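Local structure of Serine/threonine-protein kinase PknI (Mycobacterium tuberculosis, 5XLM) at residues Thr39-Thr50 against Ile166-Asp177. The protein is a transmembrane serine/threonine kinase, here its extracellular sensor domain, that helps slow mycobacterial growth in the infected host, probably as a dimer. Sequence-based numbering, arbitrary orientation.
Sequences TYRIEIQRSKQT and IRIPAVASRSGD
Arg41 and Ser173 are joined backbone to backbone by a pair of hydrogen bonds, Arg41 N to Ser173 O at 2.9 Å and Ser173 N to Arg41 O, and Glu43 repeats the pattern with Val171. These rungs make residues 39-44 and 166-174 neighbouring antiparallel strands of the curled, all-antiparallel sheet of the PknI sensor domain. The ladder is interrupted where residues 46-48 loop out: Gln45 N still reaches Pro169 O, whose own residue, a proline, has no N-H to return the bond. Gln45 centres an inverse gamma turn, and pairing resumes at Thr50 with Arg167. At the other end Thr39 OG1 donates to Asp177 O at 2.8 Å; chi1 of -60° sets this hydroxyl beside the backbone N, which itself bonds to Gly176 O, so threonine grips the departing chain twice. The poorly ordered Asp177 carboxylate takes a salt bridge from Arg174 NH2 to its OD1 (2.9 Å).

The polar ends of Arg41, Glu43 and Ser173 suit a partly exposed face, to which Val171 adds an apolar patch. Gln45 NE2 gives a nearly straight bond (172°) to Glu43 OE1, approaching from above the carboxylate plane, and the same NE2 touches Val171 CG2. Lys48 NZ reaches Gln45 OE1, and the lysine's CB lies against the ring of Pro169.

The middle of the other face is apolar and buried: Ala170 and Ala172 present small methyls to Ile44 CD1 and Ile42 CG1, and also touch Leu136 and Leu138 of strand 131-140. At the start of the turn, Ile168 CG2 meets Ile44 CG2 at 3.7 Å and also lies against Gln45 O. At this face's exposed end Arg174, whose NE bonds to Asp37 O, runs extended, its aliphatic stem crossing Tyr40: Arg174 CB lies over the ring face, offset toward its rim, 3.9 Å from the centroid, in a CH-pi contact, and Arg174 CD approaches Tyr40 OH to 3.6 Å.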
loop_
_atom_site.group_PDB
_atom_site.type_symbol
_atom_site.label_atom_id
_atom_site.label_comp_id
_atom_site.label_asym_id
_atom_site.label_seq_id
_atom_site.Cartn_x
_atom_site.Cartn_y
_atom_site.Cartn_z
ATOM N N THR A 39 1.475 -13.296 -0.110
ATOM C CA THR A 39 0.427 -12.627 -0.866
ATOM C C THR A 39 -0.435 -11.799 0.077
ATOM O O THR A 39 -0.930 -12.309 1.088
ATOM C CB THR A 39 -0.436 -13.644 -1.613
ATOM O OG1 THR A 39 0.383 -14.387 -2.525
ATOM C CG2 THR A 39 -1.542 -12.936 -2.388
ATOM N N TYR A 40 -0.613 -10.524 -0.255
ATOM C CA TYR A 40 -1.380 -9.600 0.567
ATOM C C TYR A 40 -2.511 -8.987 -0.244
ATOM O O TYR A 40 -2.337 -8.647 -1.419
ATOM C CB TYR A 40 -0.489 -8.490 1.140
ATOM C CG TYR A 40 0.306 -8.912 2.353
ATOM C CD1 TYR A 40 1.466 -9.664 2.222
ATOM C CD2 TYR A 40 -0.102 -8.555 3.632
ATOM C CE1 TYR A 40 2.195 -10.049 3.329
ATOM C CE2 TYR A 40 0.620 -8.937 4.747
ATOM C CZ TYR A 40 1.766 -9.683 4.589
ATOM O OH TYR A 40 2.491 -10.065 5.694
ATOM N N ARG A 41 -3.668 -8.856 0.394
ATOM C CA ARG A 41 -4.841 -8.225 -0.195
ATOM C C ARG A 41 -5.017 -6.852 0.440
ATOM O O ARG A 41 -5.148 -6.744 1.663
ATOM C CB ARG A 41 -6.084 -9.087 0.015
ATOM C CG ARG A 41 -7.401 -8.344 -0.109
ATOM C CD ARG A 41 -8.571 -9.293 0.096
ATOM N NE ARG A 41 -9.823 -8.582 0.328
ATOM C CZ ARG A 41 -10.297 -8.288 1.534
ATOM N NH1 ARG A 41 -9.622 -8.644 2.619
ATOM N NH2 ARG A 41 -11.447 -7.636 1.655
ATOM N N ILE A 42 -5.011 -5.811 -0.387
ATOM C CA ILE A 42 -5.122 -4.434 0.075
ATOM C C ILE A 42 -6.490 -3.907 -0.331
ATOM O O ILE A 42 -6.854 -3.942 -1.512
ATOM C CB ILE A 42 -4.001 -3.550 -0.492
ATOM C CG1 ILE A 42 -2.635 -4.082 -0.057
ATOM C CG2 ILE A 42 -4.187 -2.104 -0.050
ATOM C CD1 ILE A 42 -1.469 -3.222 -0.502
ATOM N N GLU A 43 -7.248 -3.423 0.647
ATOM C CA GLU A 43 -8.561 -2.834 0.411
ATOM C C GLU A 43 -8.461 -1.331 0.637
ATOM O O GLU A 43 -8.210 -0.883 1.760
ATOM C CB GLU A 43 -9.619 -3.456 1.318
ATOM C CG GLU A 43 -11.029 -2.946 1.045
ATOM C CD GLU A 43 -12.070 -3.570 1.957
ATOM O OE1 GLU A 43 -11.822 -3.658 3.179
ATOM O OE2 GLU A 43 -13.132 -3.983 1.449
ATOM N N ILE A 44 -8.645 -0.562 -0.431
ATOM C CA ILE A 44 -8.726 0.891 -0.345
ATOM C C ILE A 44 -10.199 1.247 -0.181
ATOM O O ILE A 44 -10.971 1.192 -1.141
ATOM C CB ILE A 44 -8.115 1.561 -1.581
ATOM C CG1 ILE A 44 -6.663 1.118 -1.757
ATOM C CG2 ILE A 44 -8.188 3.074 -1.461
ATOM C CD1 ILE A 44 -5.764 1.504 -0.601
ATOM N N GLN A 45 -10.591 1.610 1.041
ATOM C CA GLN A 45 -12.002 1.778 1.387
ATOM C C GLN A 45 -12.443 3.200 1.049
ATOM O O GLN A 45 -12.575 4.074 1.909
ATOM C CB GLN A 45 -12.227 1.442 2.854
ATOM C CG GLN A 45 -11.773 0.041 3.218
ATOM C CD GLN A 45 -11.863 -0.231 4.701
ATOM O OE1 GLN A 45 -11.829 0.691 5.516
ATOM N NE2 GLN A 45 -11.983 -1.504 5.062
ATOM N N ARG A 46 -12.694 3.418 -0.244
ATOM C CA ARG A 46 -13.101 4.725 -0.745
ATOM C C ARG A 46 -14.499 5.130 -0.297
ATOM O O ARG A 46 -14.874 6.294 -0.478
ATOM C CB ARG A 46 -13.012 4.749 -2.275
ATOM C CG ARG A 46 -11.644 5.164 -2.807
ATOM C CD ARG A 46 -11.564 5.058 -4.324
ATOM N NE ARG A 46 -10.312 5.608 -4.839
ATOM C CZ ARG A 46 -9.194 4.905 -4.998
ATOM N NH1 ARG A 46 -8.102 5.492 -5.468
ATOM N NH2 ARG A 46 -9.167 3.615 -4.687
ATOM N N SER A 47 -15.274 4.215 0.290
ATOM C CA SER A 47 -16.558 4.595 0.863
ATOM C C SER A 47 -16.404 5.416 2.135
ATOM O O SER A 47 -17.408 5.921 2.650
ATOM C CB SER A 47 -17.400 3.354 1.158
ATOM O OG SER A 47 -16.759 2.512 2.101
ATOM N N LYS A 48 -15.181 5.553 2.652
ATOM C CA LYS A 48 -14.905 6.329 3.855
ATOM C C LYS A 48 -13.948 7.481 3.573
ATOM O O LYS A 48 -13.287 7.978 4.492
ATOM C CB LYS A 48 -14.335 5.424 4.948
ATOM C CG LYS A 48 -15.225 4.249 5.316
ATOM C CD LYS A 48 -14.388 3.120 5.898
ATOM C CE LYS A 48 -15.230 2.145 6.702
ATOM N NZ LYS A 48 -14.388 1.069 7.294
ATOM N N GLN A 49 -13.863 7.912 2.317
ATOM C CA GLN A 49 -12.948 8.976 1.935
ATOM C C GLN A 49 -13.345 10.299 2.583
ATOM O O GLN A 49 -14.528 10.642 2.657
ATOM C CB GLN A 49 -12.931 9.116 0.414
ATOM C CG GLN A 49 -12.117 10.276 -0.098
ATOM C CD GLN A 49 -11.952 10.236 -1.600
ATOM O OE1 GLN A 49 -11.943 9.163 -2.205
ATOM N NE2 GLN A 49 -11.826 11.405 -2.214
ATOM N N THR A 50 -12.344 11.043 3.054
ATOM C CA THR A 50 -12.554 12.327 3.707
ATOM C C THR A 50 -11.783 13.425 2.985
ATOM O O THR A 50 -10.748 13.175 2.360
ATOM C CB THR A 50 -12.120 12.288 5.180
ATOM O OG1 THR A 50 -10.709 12.052 5.260
ATOM C CG2 THR A 50 -12.858 11.189 5.930
ATOM N N ILE A 166 -6.707 14.472 1.342
ATOM C CA ILE A 166 -7.697 13.414 1.174
ATOM C C ILE A 166 -7.190 12.155 1.865
ATOM O O ILE A 166 -6.072 11.696 1.600
ATOM C CB ILE A 166 -7.972 13.150 -0.314
ATOM C CG1 ILE A 166 -8.352 14.448 -1.025
ATOM C CG2 ILE A 166 -9.067 12.112 -0.468
ATOM C CD1 ILE A 166 -8.645 14.273 -2.498
ATOM N N ARG A 167 -8.013 11.592 2.745
ATOM C CA ARG A 167 -7.663 10.400 3.505
ATOM C C ARG A 167 -8.655 9.292 3.189
ATOM O O ARG A 167 -9.870 9.509 3.237
ATOM C CB ARG A 167 -7.643 10.688 5.008
ATOM C CG ARG A 167 -6.557 11.664 5.428
ATOM C CD ARG A 167 -6.583 11.918 6.925
ATOM N NE ARG A 167 -5.588 12.907 7.326
ATOM C CZ ARG A 167 -5.797 14.220 7.312
ATOM N NH1 ARG A 167 -6.966 14.703 6.913
ATOM N NH2 ARG A 167 -4.839 15.052 7.692
ATOM N N ILE A 168 -8.132 8.112 2.862
ATOM C CA ILE A 168 -8.947 6.952 2.530
ATOM C C ILE A 168 -8.467 5.792 3.393
ATOM O O ILE A 168 -7.314 5.368 3.270
ATOM C CB ILE A 168 -8.860 6.581 1.041
ATOM C CG1 ILE A 168 -9.089 7.816 0.168
ATOM C CG2 ILE A 168 -9.872 5.502 0.706
ATOM C CD1 ILE A 168 -8.372 7.770 -1.164
ATOM N N PRO A 169 -9.298 5.250 4.286
ATOM C CA PRO A 169 -8.857 4.117 5.109
ATOM C C PRO A 169 -8.456 2.926 4.253
ATOM O O PRO A 169 -8.960 2.728 3.145
ATOM C CB PRO A 169 -10.088 3.803 5.967
ATOM C CG PRO A 169 -10.833 5.101 6.029
ATOM C CD PRO A 169 -10.631 5.736 4.682
ATOM N N ALA A 170 -7.523 2.131 4.779
ATOM C CA ALA A 170 -6.974 0.996 4.052
ATOM C C ALA A 170 -6.739 -0.165 5.006
ATOM O O ALA A 170 -6.371 0.036 6.166
ATOM C CB ALA A 170 -5.663 1.362 3.346
ATOM N N VAL A 171 -6.956 -1.379 4.505
ATOM C CA VAL A 171 -6.722 -2.607 5.254
ATOM C C VAL A 171 -5.905 -3.547 4.382
ATOM O O VAL A 171 -6.156 -3.664 3.177
ATOM C CB VAL A 171 -8.044 -3.281 5.689
ATOM C CG1 VAL A 171 -7.770 -4.597 6.405
ATOM C CG2 VAL A 171 -8.852 -2.350 6.576
ATOM N N ALA A 172 -4.920 -4.205 4.986
ATOM C CA ALA A 172 -4.087 -5.181 4.296
ATOM C C ALA A 172 -4.072 -6.468 5.104
ATOM O O ALA A 172 -3.772 -6.449 6.301
ATOM C CB ALA A 172 -2.662 -4.655 4.094
ATOM N N SER A 173 -4.400 -7.579 4.453
ATOM C CA SER A 173 -4.455 -8.877 5.108
ATOM C C SER A 173 -3.699 -9.897 4.274
ATOM O O SER A 173 -3.804 -9.908 3.044
ATOM C CB SER A 173 -5.907 -9.325 5.326
ATOM O OG SER A 173 -6.719 -8.987 4.215
ATOM N N ARG A 174 -2.930 -10.746 4.951
ATOM C CA ARG A 174 -2.089 -11.719 4.269
ATOM C C ARG A 174 -2.914 -12.929 3.849
ATOM O O ARG A 174 -3.702 -13.461 4.638
ATOM C CB ARG A 174 -0.936 -12.147 5.177
ATOM C CG ARG A 174 0.083 -13.048 4.503
ATOM C CD ARG A 174 1.209 -13.412 5.456
ATOM N NE ARG A 174 2.256 -14.189 4.797
ATOM C CZ ARG A 174 2.243 -15.512 4.678
ATOM N NH1 ARG A 174 1.231 -16.214 5.170
ATOM N NH2 ARG A 174 3.241 -16.135 4.063
ATOM N N SER A 175 -2.731 -13.363 2.604
ATOM C CA SER A 175 -3.461 -14.494 2.033
ATOM C C SER A 175 -2.444 -15.561 1.639
ATOM O O SER A 175 -2.114 -15.724 0.463
ATOM C CB SER A 175 -4.311 -14.049 0.833
ATOM O OG SER A 175 -5.132 -12.945 1.171
ATOM N N GLY A 176 -1.944 -16.286 2.634
ATOM C CA GLY A 176 -0.992 -17.345 2.364
ATOM C C GLY A 176 0.360 -16.822 1.897
ATOM O O GLY A 176 0.689 -15.641 2.005
ATOM N N ASP A 177 1.145 -17.751 1.354
ATOM C CA ASP A 177 2.512 -17.467 0.949
ATOM C C ASP A 177 2.540 -16.772 -0.411
ATOM O O ASP A 177 1.505 -16.484 -1.022
ATOM C CB ASP A 177 3.332 -18.754 0.915
ATOM C CG ASP A 177 3.214 -19.555 2.196
ATOM O OD1 ASP A 177 2.945 -18.951 3.257
ATOM O OD2 ASP A 177 3.391 -20.790 2.141
#